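Local coordinates for protein 5'-deoxynucleotidase (Archaeoglobus fulgidus, PDB 1YNB) that probably hydrolyses 2'-deoxyribonucleoside 5'-phosphates to the deoxyribonucleoside and free phosphate with the help of a divalent metal such as cobalt or manganese, at residues A[18-23]-A[74-79]; A[61-66]-A[113-118]; A[119-124]-A[150-155]; A[127-132]-A[158-163]. All coordinates share one frame; numbering follows the deposited sequence.

Contact 1: A[18-23]-A[74-79]; sequences GSLKLT and HDLHEA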
loop_
_atom_site.group_PDB
_atom_site.type_symbol
_atom_site.label_atom_id
_atom_site.label_comp_id
_atom_site.label_asym_id
_atom_site.label_seq_id
_atom_site.Cartn_x
_atom_site.Cartn_y
_atom_site.Cartn_z
ATOM N N GLY A 18 5.380 -14.760 -6.624
ATOM C CA GLY A 18 5.838 -13.400 -6.350
ATOM C C GLY A 18 6.061 -12.633 -7.650
ATOM O O GLY A 18 6.009 -11.393 -7.648
ATOM N N SER A 19 6.298 -13.318 -8.764
ATOM C CA SER A 19 6.449 -12.575 -10.048
ATOM C C SER A 19 5.142 -11.859 -10.429
ATOM O O SER A 19 5.149 -10.955 -11.257
ATOM C CB SER A 19 6.899 -13.492 -11.196
ATOM O OG SER A 19 5.831 -14.283 -11.679
ATOM N N LEU A 20 4.011 -12.228 -9.835
ATOM C CA LEU A 20 2.794 -11.502 -10.140
ATOM C C LEU A 20 2.810 -10.094 -9.529
ATOM O O LEU A 20 1.991 -9.252 -9.925
ATOM C CB LEU A 20 1.555 -12.257 -9.661
ATOM C CG LEU A 20 1.312 -13.511 -10.527
ATOM C CD1 LEU A 20 0.187 -14.321 -9.921
ATOM C CD2 LEU A 20 0.953 -13.096 -11.956
ATOM N N LYS A 21 3.731 -9.835 -8.591
ATOM C CA LYS A 21 3.832 -8.481 -8.015
ATOM C C LYS A 21 4.632 -7.657 -9.039
ATOM O O LYS A 21 4.702 -6.437 -8.936
ATOM C CB LYS A 21 4.666 -8.408 -6.735
ATOM C CG LYS A 21 4.331 -9.419 -5.627
ATOM C CD LYS A 21 5.208 -9.098 -4.369
ATOM C CE LYS A 21 4.865 -9.993 -3.154
ATOM N NZ LYS A 21 5.796 -9.680 -2.016
ATOM N N LEU A 22 5.239 -8.346 -9.994
ATOM C CA LEU A 22 6.090 -7.720 -10.995
ATOM C C LEU A 22 5.470 -7.841 -12.393
ATOM O O LEU A 22 6.153 -7.668 -13.382
ATOM C CB LEU A 22 7.445 -8.431 -11.007
ATOM C CG LEU A 22 8.133 -8.539 -9.644
ATOM C CD1 LEU A 22 9.322 -9.524 -9.690
ATOM C CD2 LEU A 22 8.543 -7.141 -9.226
ATOM N N THR A 23 4.193 -8.209 -12.475
ATOM C CA THR A 23 3.518 -8.333 -13.762
ATOM C C THR A 23 2.449 -7.223 -13.819
ATOM O O THR A 23 1.461 -7.244 -13.084
ATOM C CB THR A 23 2.803 -9.717 -13.884
ATOM O OG1 THR A 23 3.766 -10.771 -13.775
ATOM C CG2 THR A 23 2.096 -9.825 -15.206
ATOM N N HIS A 74 -7.029 -17.275 -9.605
ATOM C CA HIS A 74 -7.613 -16.979 -10.902
ATOM C C HIS A 74 -6.660 -16.660 -12.053
ATOM O O HIS A 74 -6.763 -17.247 -13.124
ATOM C CB HIS A 74 -8.652 -15.868 -10.746
ATOM C CG HIS A 74 -9.567 -15.728 -11.921
ATOM N ND1 HIS A 74 -10.120 -14.520 -12.297
ATOM C CD2 HIS A 74 -10.048 -16.651 -12.787
ATOM C CE1 HIS A 74 -10.904 -14.707 -13.345
ATOM N NE2 HIS A 74 -10.876 -15.991 -13.662
ATOM N N ASP A 75 -5.715 -15.750 -11.871
ATOM C CA ASP A 75 -4.825 -15.468 -13.002
ATOM C C ASP A 75 -3.458 -16.020 -12.755
ATOM O O ASP A 75 -2.513 -15.621 -13.405
ATOM C CB ASP A 75 -4.698 -13.957 -13.227
ATOM C CG ASP A 75 -6.022 -13.278 -13.276
ATOM O OD1 ASP A 75 -6.939 -13.824 -13.939
ATOM O OD2 ASP A 75 -6.147 -12.203 -12.651
ATOM N N LEU A 76 -3.343 -16.967 -11.832
ATOM C CA LEU A 76 -2.037 -17.452 -11.491
ATOM C C LEU A 76 -1.160 -17.816 -12.666
ATOM O O LEU A 76 0.043 -17.536 -12.666
ATOM C CB LEU A 76 -2.164 -18.619 -10.514
ATOM C CG LEU A 76 -1.219 -18.429 -9.331
ATOM C CD1 LEU A 76 -1.418 -17.031 -8.720
ATOM C CD2 LEU A 76 -1.477 -19.510 -8.278
ATOM N N HIS A 77 -1.745 -18.433 -13.676
ATOM C CA HIS A 77 -0.952 -18.825 -14.837
ATOM C C HIS A 77 -0.339 -17.612 -15.547
ATOM O O HIS A 77 0.626 -17.765 -16.274
ATOM C CB HIS A 77 -1.816 -19.623 -15.816
ATOM C CG HIS A 77 -2.976 -18.847 -16.338
ATOM N ND1 HIS A 77 -2.911 -18.111 -17.504
ATOM C CD2 HIS A 77 -4.182 -18.577 -15.789
ATOM C CE1 HIS A 77 -4.025 -17.415 -17.643
ATOM N NE2 HIS A 77 -4.810 -17.675 -16.614
ATOM N N GLU A 78 -0.889 -16.417 -15.336
ATOM C CA GLU A 78 -0.334 -15.224 -16.004
ATOM C C GLU A 78 1.126 -14.948 -15.587
ATOM O O GLU A 78 1.837 -14.120 -16.206
ATOM C CB GLU A 78 -1.222 -14.006 -15.735
ATOM C CG GLU A 78 -2.599 -14.119 -16.408
ATOM C CD GLU A 78 -3.467 -12.885 -16.227
ATOM O OE1 GLU A 78 -3.125 -12.011 -15.398
ATOM O OE2 GLU A 78 -4.518 -12.789 -16.905
ATOM N N ALA A 79 1.576 -15.649 -14.549
ATOM C CA ALA A 79 2.956 -15.518 -14.086
ATOM C C ALA A 79 3.841 -15.959 -15.237
ATOM O O ALA A 79 4.967 -15.484 -15.385
ATOM C CB ALA A 79 3.205 -16.413 -12.885
HETATM O O HOH W 1 6.264 -13.396 -14.700
HETATM O O HOH W 2 4.017 -12.756 -16.321
#

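Contact 2: A[61-66]-A[113-118]; sequences VEKACK and FSDVEV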
loop_
_atom_site.group_PDB
_atom_site.type_symbol
_atom_site.label_atom_id
_atom_site.label_comp_id
_atom_site.label_asym_id
_atom_site.label_seq_id
_atom_site.Cartn_x
_atom_site.Cartn_y
_atom_site.Cartn_z
ATOM N N VAL A 61 -19.705 -18.276 5.546
ATOM C CA VAL A 61 -18.352 -17.749 5.650
ATOM C C VAL A 61 -17.395 -18.728 4.986
ATOM O O VAL A 61 -16.511 -18.333 4.216
ATOM C CB VAL A 61 -17.948 -17.561 7.108
ATOM C CG1 VAL A 61 -16.513 -17.109 7.195
ATOM C CG2 VAL A 61 -18.832 -16.533 7.741
ATOM N N GLU A 62 -17.583 -20.016 5.248
ATOM C CA GLU A 62 -16.688 -21.005 4.670
ATOM C C GLU A 62 -16.750 -20.913 3.171
ATOM O O GLU A 62 -15.741 -21.050 2.472
ATOM C CB GLU A 62 -17.066 -22.427 5.125
ATOM C CG GLU A 62 -17.319 -22.523 6.627
ATOM C CD GLU A 62 -18.593 -21.796 7.017
ATOM O OE1 GLU A 62 -18.584 -20.961 7.958
ATOM O OE2 GLU A 62 -19.617 -22.067 6.356
ATOM N N LYS A 63 -17.952 -20.676 2.672
ATOM C CA LYS A 63 -18.178 -20.558 1.239
ATOM C C LYS A 63 -17.511 -19.245 0.741
ATOM O O LYS A 63 -16.900 -19.213 -0.316
ATOM C CB LYS A 63 -19.700 -20.513 0.988
ATOM C CG LYS A 63 -20.173 -21.061 -0.363
ATOM C CD LYS A 63 -19.994 -22.586 -0.497
ATOM C CE LYS A 63 -20.689 -23.408 0.624
ATOM N NZ LYS A 63 -22.184 -23.299 0.695
ATOM N N ALA A 64 -17.667 -18.176 1.509
ATOM C CA ALA A 64 -17.081 -16.871 1.154
ATOM C C ALA A 64 -15.543 -17.004 1.112
ATOM O O ALA A 64 -14.895 -16.505 0.187
ATOM C CB ALA A 64 -17.502 -15.841 2.165
ATOM N N CYS A 65 -14.959 -17.689 2.100
ATOM C CA CYS A 65 -13.503 -17.880 2.128
ATOM C C CYS A 65 -13.032 -18.694 0.925
ATOM O O CYS A 65 -11.933 -18.520 0.408
ATOM C CB CYS A 65 -13.092 -18.591 3.424
ATOM S SG CYS A 65 -13.291 -17.628 4.833
ATOM N N LYS A 66 -13.860 -19.608 0.446
ATOM C CA LYS A 66 -13.458 -20.402 -0.703
ATOM C C LYS A 66 -13.491 -19.575 -2.002
ATOM O O LYS A 66 -12.736 -19.805 -2.965
ATOM C CB LYS A 66 -14.407 -21.593 -0.844
ATOM C CG LYS A 66 -14.070 -22.519 -1.973
ATOM C CD LYS A 66 -14.952 -23.784 -1.853
ATOM C CE LYS A 66 -14.544 -24.849 -2.835
ATOM N NZ LYS A 66 -15.529 -25.982 -2.727
ATOM N N PHE A 113 -12.926 -25.329 -7.561
ATOM C CA PHE A 113 -13.554 -24.061 -7.281
ATOM C C PHE A 113 -14.680 -23.847 -8.286
ATOM O O PHE A 113 -15.087 -22.720 -8.535
ATOM C CB PHE A 113 -12.533 -22.922 -7.389
ATOM C CG PHE A 113 -11.354 -23.064 -6.464
ATOM C CD1 PHE A 113 -11.538 -23.190 -5.092
ATOM C CD2 PHE A 113 -10.061 -23.021 -6.967
ATOM C CE1 PHE A 113 -10.451 -23.268 -4.227
ATOM C CE2 PHE A 113 -8.961 -23.099 -6.112
ATOM C CZ PHE A 113 -9.156 -23.222 -4.736
ATOM N N SER A 114 -15.184 -24.935 -8.865
ATOM C CA SER A 114 -16.278 -24.817 -9.818
ATOM C C SER A 114 -17.517 -24.222 -9.165
ATOM O O SER A 114 -18.270 -23.500 -9.809
ATOM C CB SER A 114 -16.607 -26.179 -10.435
ATOM O OG SER A 114 -15.796 -26.398 -11.582
ATOM N N ASP A 115 -17.715 -24.480 -7.881
ATOM C CA ASP A 115 -18.880 -23.953 -7.189
ATOM C C ASP A 115 -18.836 -22.470 -6.848
ATOM O O ASP A 115 -19.835 -21.920 -6.381
ATOM C CB ASP A 115 -19.138 -24.727 -5.901
ATOM C CG ASP A 115 -17.943 -24.739 -4.986
ATOM O OD1 ASP A 115 -16.817 -24.782 -5.517
ATOM O OD2 ASP A 115 -18.117 -24.725 -3.739
ATOM N N VAL A 116 -17.680 -21.827 -7.036
ATOM C CA VAL A 116 -17.573 -20.402 -6.732
ATOM C C VAL A 116 -17.072 -19.644 -7.950
ATOM O O VAL A 116 -16.755 -18.452 -7.864
ATOM C CB VAL A 116 -16.585 -20.125 -5.537
ATOM C CG1 VAL A 116 -17.146 -20.652 -4.234
ATOM C CG2 VAL A 116 -15.234 -20.743 -5.816
ATOM N N GLU A 117 -16.985 -20.311 -9.091
ATOM C CA GLU A 117 -16.493 -19.617 -10.257
ATOM C C GLU A 117 -17.321 -18.403 -10.619
ATOM O O GLU A 117 -16.795 -17.457 -11.206
ATOM C CB GLU A 117 -16.355 -20.558 -11.464
ATOM C CG GLU A 117 -15.133 -21.479 -11.322
ATOM C CD GLU A 117 -13.907 -20.755 -10.700
ATOM O OE1 GLU A 117 -13.305 -19.860 -11.343
ATOM O OE2 GLU A 117 -13.543 -21.076 -9.553
ATOM N N VAL A 118 -18.606 -18.402 -10.282
ATOM C CA VAL A 118 -19.388 -17.223 -10.628
ATOM C C VAL A 118 -19.005 -16.040 -9.756
ATOM O O VAL A 118 -18.980 -14.918 -10.239
ATOM C CB VAL A 118 -20.908 -17.460 -10.545
ATOM C CG1 VAL A 118 -21.642 -16.180 -10.774
ATOM C CG2 VAL A 118 -21.323 -18.432 -11.641
#

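Contact 3: A[119-124]-A[150-155]; sequences YVSDAD and ELKTDA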
loop_
_atom_site.group_PDB
_atom_site.type_symbol
_atom_site.label_atom_id
_atom_site.label_comp_id
_atom_site.label_asym_id
_atom_site.label_seq_id
_atom_site.Cartn_x
_atom_site.Cartn_y
_atom_site.Cartn_z
ATOM N N TYR A 119 -18.696 -16.274 -8.484
ATOM C CA TYR A 119 -18.291 -15.156 -7.635
ATOM C C TYR A 119 -16.911 -14.648 -8.078
ATOM O O TYR A 119 -16.638 -13.449 -8.011
ATOM C CB TYR A 119 -18.234 -15.556 -6.157
ATOM C CG TYR A 119 -19.581 -15.948 -5.601
ATOM C CD1 TYR A 119 -20.647 -15.040 -5.601
ATOM C CD2 TYR A 119 -19.817 -17.254 -5.147
ATOM C CE1 TYR A 119 -21.917 -15.419 -5.176
ATOM C CE2 TYR A 119 -21.093 -17.641 -4.712
ATOM C CZ TYR A 119 -22.137 -16.716 -4.737
ATOM O OH TYR A 119 -23.409 -17.091 -4.370
ATOM N N VAL A 120 -16.053 -15.557 -8.524
ATOM C CA VAL A 120 -14.721 -15.178 -8.973
ATOM C C VAL A 120 -14.848 -14.337 -10.233
ATOM O O VAL A 120 -14.197 -13.289 -10.367
ATOM C CB VAL A 120 -13.846 -16.420 -9.262
ATOM C CG1 VAL A 120 -12.448 -15.992 -9.767
ATOM C CG2 VAL A 120 -13.684 -17.239 -7.972
ATOM N N SER A 121 -15.692 -14.791 -11.151
ATOM C CA SER A 121 -15.897 -14.092 -12.417
ATOM C C SER A 121 -16.429 -12.675 -12.199
ATOM O O SER A 121 -15.914 -11.729 -12.798
ATOM C CB SER A 121 -16.885 -14.869 -13.304
ATOM O OG SER A 121 -16.962 -14.277 -14.594
ATOM N N ASP A 122 -17.458 -12.536 -11.367
ATOM C CA ASP A 122 -18.039 -11.232 -11.077
ATOM C C ASP A 122 -17.026 -10.341 -10.325
ATOM O O ASP A 122 -16.948 -9.120 -10.565
ATOM C CB ASP A 122 -19.279 -11.357 -10.196
ATOM C CG ASP A 122 -20.591 -11.526 -11.001
ATOM O OD1 ASP A 122 -20.578 -11.635 -12.254
ATOM O OD2 ASP A 122 -21.636 -11.539 -10.346
ATOM N N ALA A 123 -16.280 -10.946 -9.408
ATOM C CA ALA A 123 -15.299 -10.166 -8.616
ATOM C C ALA A 123 -14.181 -9.592 -9.486
ATOM O O ALA A 123 -13.726 -8.466 -9.233
ATOM C CB ALA A 123 -14.702 -11.049 -7.473
ATOM N N ASP A 124 -13.734 -10.368 -10.470
ATOM C CA ASP A 124 -12.680 -9.999 -11.426
ATOM C C ASP A 124 -13.169 -8.741 -12.150
ATOM O O ASP A 124 -12.471 -7.718 -12.202
ATOM C CB ASP A 124 -12.493 -11.150 -12.430
ATOM C CG ASP A 124 -11.532 -10.813 -13.563
ATOM O OD1 ASP A 124 -11.692 -11.385 -14.661
ATOM O OD2 ASP A 124 -10.594 -9.995 -13.374
ATOM N N GLU A 150 -20.783 -6.650 -17.704
ATOM C CA GLU A 150 -21.769 -7.717 -17.619
ATOM C C GLU A 150 -21.483 -8.574 -16.391
ATOM O O GLU A 150 -20.573 -9.388 -16.406
ATOM C CB GLU A 150 -21.689 -8.594 -18.869
ATOM C CG GLU A 150 -21.728 -7.856 -20.205
ATOM C CD GLU A 150 -23.046 -7.131 -20.461
ATOM O OE1 GLU A 150 -23.420 -6.980 -21.648
ATOM O OE2 GLU A 150 -23.704 -6.701 -19.484
ATOM N N LEU A 151 -22.254 -8.376 -15.332
ATOM C CA LEU A 151 -22.084 -9.143 -14.109
ATOM C C LEU A 151 -23.207 -10.161 -14.097
ATOM O O LEU A 151 -24.242 -9.930 -14.719
ATOM C CB LEU A 151 -22.191 -8.222 -12.899
ATOM C CG LEU A 151 -21.063 -7.168 -12.866
ATOM C CD1 LEU A 151 -21.401 -6.073 -11.871
ATOM C CD2 LEU A 151 -19.731 -7.838 -12.533
ATOM N N LYS A 152 -23.011 -11.271 -13.383
ATOM C CA LYS A 152 -24.018 -12.326 -13.323
ATOM C C LYS A 152 -24.829 -12.327 -12.040
ATOM O O LYS A 152 -26.037 -12.596 -12.085
ATOM C CB LYS A 152 -23.364 -13.701 -13.469
ATOM C CG LYS A 152 -22.505 -13.934 -14.708
ATOM C CD LYS A 152 -21.819 -15.300 -14.572
ATOM C CE LYS A 152 -20.544 -15.436 -15.415
ATOM N NZ LYS A 152 -19.634 -16.537 -14.916
ATOM N N THR A 153 -24.202 -12.034 -10.902
ATOM C CA THR A 153 -24.927 -12.069 -9.630
ATOM C C THR A 153 -25.629 -10.785 -9.231
ATOM O O THR A 153 -25.201 -9.690 -9.593
ATOM C CB THR A 153 -24.020 -12.504 -8.454
ATOM O OG1 THR A 153 -23.117 -11.438 -8.094
ATOM C CG2 THR A 153 -23.218 -13.727 -8.848
ATOM N N ASP A 154 -26.729 -10.917 -8.493
ATOM C CA ASP A 154 -27.473 -9.750 -8.062
ATOM C C ASP A 154 -26.640 -8.918 -7.095
ATOM O O ASP A 154 -26.799 -7.702 -7.024
ATOM C CB ASP A 154 -28.770 -10.147 -7.356
ATOM C CG ASP A 154 -29.846 -10.656 -8.326
ATOM O OD1 ASP A 154 -29.709 -10.503 -9.568
ATOM O OD2 ASP A 154 -30.841 -11.210 -7.808
ATOM N N ALA A 155 -25.791 -9.583 -6.313
ATOM C CA ALA A 155 -24.962 -8.872 -5.348
ATOM C C ALA A 155 -23.953 -7.979 -6.089
ATOM O O ALA A 155 -23.721 -6.840 -5.698
ATOM C CB ALA A 155 -24.212 -9.868 -4.463
#

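Contact 4: A[127-132]-A[158-163]; sequences ELAFQG and EIYRVL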
loop_
_atom_site.group_PDB
_atom_site.type_symbol
_atom_site.label_atom_id
_atom_site.label_comp_id
_atom_site.label_asym_id
_atom_site.label_seq_id
_atom_site.Cartn_x
_atom_site.Cartn_y
_atom_site.Cartn_z
ATOM N N GLU A 127 -13.730 -5.703 -9.730
ATOM C CA GLU A 127 -12.449 -5.124 -9.301
ATOM C C GLU A 127 -11.977 -4.139 -10.405
ATOM O O GLU A 127 -11.500 -2.992 -10.129
ATOM C CB GLU A 127 -11.412 -6.215 -9.074
ATOM C CG GLU A 127 -10.233 -5.791 -8.152
ATOM C CD GLU A 127 -9.262 -4.776 -8.791
ATOM O OE1 GLU A 127 -8.895 -4.943 -9.988
ATOM O OE2 GLU A 127 -8.854 -3.829 -8.071
ATOM N N LEU A 128 -12.058 -4.610 -11.638
ATOM C CA LEU A 128 -11.678 -3.783 -12.800
ATOM C C LEU A 128 -12.509 -2.511 -12.853
ATOM O O LEU A 128 -11.961 -1.415 -13.073
ATOM C CB LEU A 128 -11.869 -4.579 -14.106
ATOM C CG LEU A 128 -11.686 -3.811 -15.427
ATOM C CD1 LEU A 128 -10.227 -3.359 -15.614
ATOM C CD2 LEU A 128 -12.036 -4.756 -16.521
ATOM N N ALA A 129 -13.827 -2.611 -12.649
ATOM C CA ALA A 129 -14.676 -1.415 -12.665
ATOM C C ALA A 129 -14.259 -0.442 -11.547
ATOM O O ALA A 129 -14.190 0.766 -11.759
ATOM C CB ALA A 129 -16.191 -1.796 -12.511
ATOM N N PHE A 130 -13.994 -0.946 -10.339
ATOM C CA PHE A 130 -13.557 -0.045 -9.263
ATOM C C PHE A 130 -12.223 0.648 -9.645
ATOM O O PHE A 130 -12.062 1.858 -9.408
ATOM C CB PHE A 130 -13.306 -0.813 -7.944
ATOM C CG PHE A 130 -14.508 -0.853 -7.051
ATOM C CD1 PHE A 130 -15.533 -1.774 -7.287
ATOM C CD2 PHE A 130 -14.617 0.030 -5.988
ATOM C CE1 PHE A 130 -16.672 -1.803 -6.432
ATOM C CE2 PHE A 130 -15.711 0.025 -5.144
ATOM C CZ PHE A 130 -16.760 -0.908 -5.360
ATOM N N GLN A 131 -11.305 -0.119 -10.231
ATOM C CA GLN A 131 -9.985 0.415 -10.590
ATOM C C GLN A 131 -10.143 1.413 -11.755
ATOM O O GLN A 131 -9.393 2.401 -11.853
ATOM C CB GLN A 131 -9.015 -0.702 -10.962
ATOM C CG GLN A 131 -7.562 -0.193 -11.180
ATOM C CD GLN A 131 -6.961 0.531 -9.968
ATOM O OE1 GLN A 131 -6.558 -0.112 -8.987
ATOM N NE2 GLN A 131 -6.880 1.872 -10.038
ATOM N N GLY A 132 -11.144 1.171 -12.584
ATOM C CA GLY A 132 -11.439 2.081 -13.701
ATOM C C GLY A 132 -11.929 3.435 -13.172
ATOM O O GLY A 132 -11.509 4.510 -13.657
ATOM N N GLU A 158 -25.725 -4.978 -7.694
ATOM C CA GLU A 158 -26.086 -3.934 -6.745
ATOM C C GLU A 158 -24.850 -3.082 -6.386
ATOM O O GLU A 158 -24.904 -1.839 -6.375
ATOM C CB GLU A 158 -26.698 -4.591 -5.491
ATOM C CG GLU A 158 -27.188 -3.630 -4.390
ATOM C CD GLU A 158 -28.124 -4.295 -3.335
ATOM O OE1 GLU A 158 -28.011 -5.520 -3.056
ATOM O OE2 GLU A 158 -28.976 -3.572 -2.759
ATOM N N ILE A 159 -23.737 -3.750 -6.107
ATOM C CA ILE A 159 -22.496 -3.032 -5.752
ATOM C C ILE A 159 -22.056 -2.161 -6.945
ATOM O O ILE A 159 -21.654 -1.022 -6.782
ATOM C CB ILE A 159 -21.376 -4.040 -5.408
ATOM C CG1 ILE A 159 -21.670 -4.669 -4.043
ATOM C CG2 ILE A 159 -19.994 -3.333 -5.304
ATOM C CD1 ILE A 159 -20.664 -5.739 -3.697
ATOM N N TYR A 160 -22.103 -2.731 -8.135
ATOM C CA TYR A 160 -21.730 -2.010 -9.354
ATOM C C TYR A 160 -22.623 -0.770 -9.540
ATOM O O TYR A 160 -22.145 0.323 -9.863
ATOM C CB TYR A 160 -21.888 -2.941 -10.555
ATOM C CG TYR A 160 -21.606 -2.305 -11.883
ATOM C CD1 TYR A 160 -20.324 -1.861 -12.205
ATOM C CD2 TYR A 160 -22.619 -2.126 -12.823
ATOM C CE1 TYR A 160 -20.057 -1.261 -13.425
ATOM C CE2 TYR A 160 -22.358 -1.510 -14.071
ATOM C CZ TYR A 160 -21.071 -1.087 -14.358
ATOM O OH TYR A 160 -20.786 -0.511 -15.588
ATOM N N ARG A 161 -23.924 -0.937 -9.342
ATOM C CA ARG A 161 -24.835 0.192 -9.509
ATOM C C ARG A 161 -24.446 1.354 -8.596
ATOM O O ARG A 161 -24.430 2.510 -9.026
ATOM C CB ARG A 161 -26.301 -0.230 -9.236
ATOM C CG ARG A 161 -27.268 0.952 -9.394
ATOM C CD ARG A 161 -28.715 0.595 -9.202
ATOM N NE ARG A 161 -29.573 1.754 -9.464
ATOM C CZ ARG A 161 -30.882 1.784 -9.207
ATOM N NH1 ARG A 161 -31.482 0.719 -8.684
ATOM N NH2 ARG A 161 -31.602 2.866 -9.483
ATOM N N VAL A 162 -24.139 1.060 -7.327
ATOM C CA VAL A 162 -23.759 2.119 -6.401
ATOM C C VAL A 162 -22.379 2.692 -6.765
ATOM O O VAL A 162 -22.181 3.903 -6.660
ATOM C CB VAL A 162 -23.791 1.619 -4.922
ATOM C CG1 VAL A 162 -23.269 2.699 -3.956
ATOM C CG2 VAL A 162 -25.246 1.291 -4.560
ATOM N N LEU A 163 -21.449 1.831 -7.195
ATOM C CA LEU A 163 -20.103 2.275 -7.604
ATOM C C LEU A 163 -20.268 3.367 -8.667
ATOM O O LEU A 163 -19.625 4.423 -8.598
ATOM C CB LEU A 163 -19.331 1.135 -8.269
ATOM C CG LEU A 163 -17.803 1.026 -8.480
ATOM C CD1 LEU A 163 -17.512 0.524 -9.905
ATOM C CD2 LEU A 163 -17.051 2.280 -8.071
#

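Contact 1: A[18-23]-A[74-79]
Just past the His74-Asp75 pair of the HD domain, Leu76 and Ala79 pack against Ser19 and Leu20, residues that follow helix 8-18. The pair probably belongs to the family's metal site together with His42 and Asp124, although no metal is bound to these residues here. From Asp75 to Glu78 the chain makes a type I turn that leads into helix 78-81. Leu20 carries the apolar part of the contact. Its CG lies anti to the carbonyl carbon (chi1 -71°), and its two methyls part beyond it. CD1 meets Leu76 CD1 at 3.4 Å, tighter than usual for two methyls, with the two side chains crossing at about a right angle. CD2 instead rests on Ala79, 3.7 Å from Ala79 N and 4.1 Å from Ala79 CB. Phe44 of the second subunit packs on both leucines, placing the contact at the interface with that subunit. The polar links across it are made by water. One water donates to Ala79 O at 2.6 Å and to Ser19 OG, whose own proton goes to Glu16 O. A second donates to Glu78 O and to Thr23 OG1. That hydroxyl is tied back to its own segment: Thr23 OG1 donates to Ser19 O at 2.9 Å from above the carbonyl plane, while Leu22 N reaches the same oxygen from the opposite face.

Contact 2: A[61-66]-A[113-118]
Lys66 NZ is held by both oxygens of Asp115 in a lopsided salt bridge. The stronger bond runs from Lys66 NZ to Asp115 OD2 at 3.0 Å, meeting the oxygen on its syn side but 23° out of the carboxylate plane; the one to Asp115 OD1, at 3.3 Å, is weak. The lysine lies across the aspartate at about a right angle. Its CG is anti to the backbone N (chi1 -178°), and the chain stays extended from there to the ammonium group. On the way it passes Phe113, whose CD1 is 4.1 Å from Lys66 CG, the methylene standing at the edge of the ring and near its plane. Val116 packs on the same residue: its CG1 lies 4.2 Å from Lys66 CG, and its CG2 lies 3.9 Å from Lys66 O. An alanine in place of Lys66 would probably leave the Asp115 carboxylate without its salt-bridge partner and open a gap along the edge of Phe113. Val116 is at the N-cap position of helix 117-135, so the bridge from the preceding residue links the turn entering this helix of the HD domain to helix 61-73. Farther along helix 61-73, Ala70 touches both Phe113 and Val116, and Ala67 also touches Val116. Helix 39-56 packs on Ala64 and Cys65, and Cys65 of the second subunit reaches Lys66 and Phe113.

Contact 3: A[119-124]-A[150-155]
Three donors of Lys152 and Thr153 converge on the carboxylate of Asp122. Asp122 OD1 takes the amide of Lys152 on its syn lone pair, with Lys152 N 2.7 Å away and the N-H pointing almost straight at it (171°). Asp122 OD2 accepts twice: Thr153 N comes to its syn lone pair at 2.7 Å, and Thr153 OG1 donates at 2.7 Å nearly along the C-O axis. The two consecutive amides thus hold the carboxylate by both oxygens, and the hydroxyl adds a third bond. Thr153 is the N-cap of helix 154-166, and its OG1 also accepts from Ala156 N. A chi1 of 74° places this OG1 between the backbone N and the carbonyl carbon. The aspartate therefore orients the capping group from helix 117-135, the HD-domain helix that also bears Asp124, a probable metal-site residue. An alanine at Asp122 would probably leave the amides of Lys152 and Thr153 without their acceptor and Thr153 OG1 without one for its proton. Lys152 extends past this cluster, bringing its NZ to 3.5 Å from Ser121 OG and 5.7 Å from Asp122 OD1, so its positive charge could favour the ionised acid. Leu151 CD2 lies 3.6 Å from Asp122 O. Tyr119 meets Thr153 obliquely, CE1 to CG2 at 4.2 Å, while its hydroxyl is bonded to Glu59. Lys125 NZ donates to Glu150 O.

Contact 4: A[127-132]-A[158-163]
Helix segments 127-132 and 158-163 run side by side in the same direction, their axes inclined by 7° and 10.7 Å apart at closest approach. The backbones come nearest where Phe130 CA and Leu163 CA are 7.1 Å apart; Ala129 CA and Tyr160 CA are 7.8 Å apart. This spacing is bridged by apolar side chains. Leu163 sets its CG anti to the backbone N (chi1 -161°) and reaches over to Phe130. There the CG sits above the centre of the ring in a CH-pi contact, 3.7 Å from the centroid of Phe130 and 11° off the ring normal. The isobutyl group divides at this point: CD2 also lies over that face, displaced from the centre toward Phe130 CD2 and CE2, whereas Leu163 CD1 reaches past the ring to the neighbouring Ala129, 3.7 Å from its CB. Ile159 approaches the same ring differently, its CG2 lying in the ring plane at the edge, 3.8 Å from Phe130 CE1. The pair belongs to the all-helical HD-domain fold, in which helix 154-166 here packs alongside the later turns of helix 117-135. Glu127, on the same segment as Phe130, is bonded to His42 and Arg45 of helix 39-56, which also touches Phe130 and Ile159. The interface between subunits is close by, with His15 of the second subunit making an edge-to-face ring contact with Phe130 and packing on Leu163. Ala129 CB also stands at the edge of the Tyr160 ring, 4.0 Å from Tyr160 CE1, while the tyrosine hydroxyl is bonded to Ala146 O.

How the contacts relate
From the N terminus, contact 1 brings the loop after helix 8-18 back to the turn before helix 78-81, enclosing helices 39-56 and 61-73. Contact 2 starts within that span and crosses it, joining helix 61-73 to the start of helix 117-135. Contacts 3 and 4 follow in series and cross each other. Both tie helix 117-135 to the later chain: contact 3 at the start of helix 154-166, contact 4 farther along the two helices. Contact 3 touches all the others, through His74 on Val120 to contact 1, Val118 on Thr153 to contact 2, and Leu151 on Tyr160 to contact 4. Contacts 1, 2 and 4 also reach the second subunit.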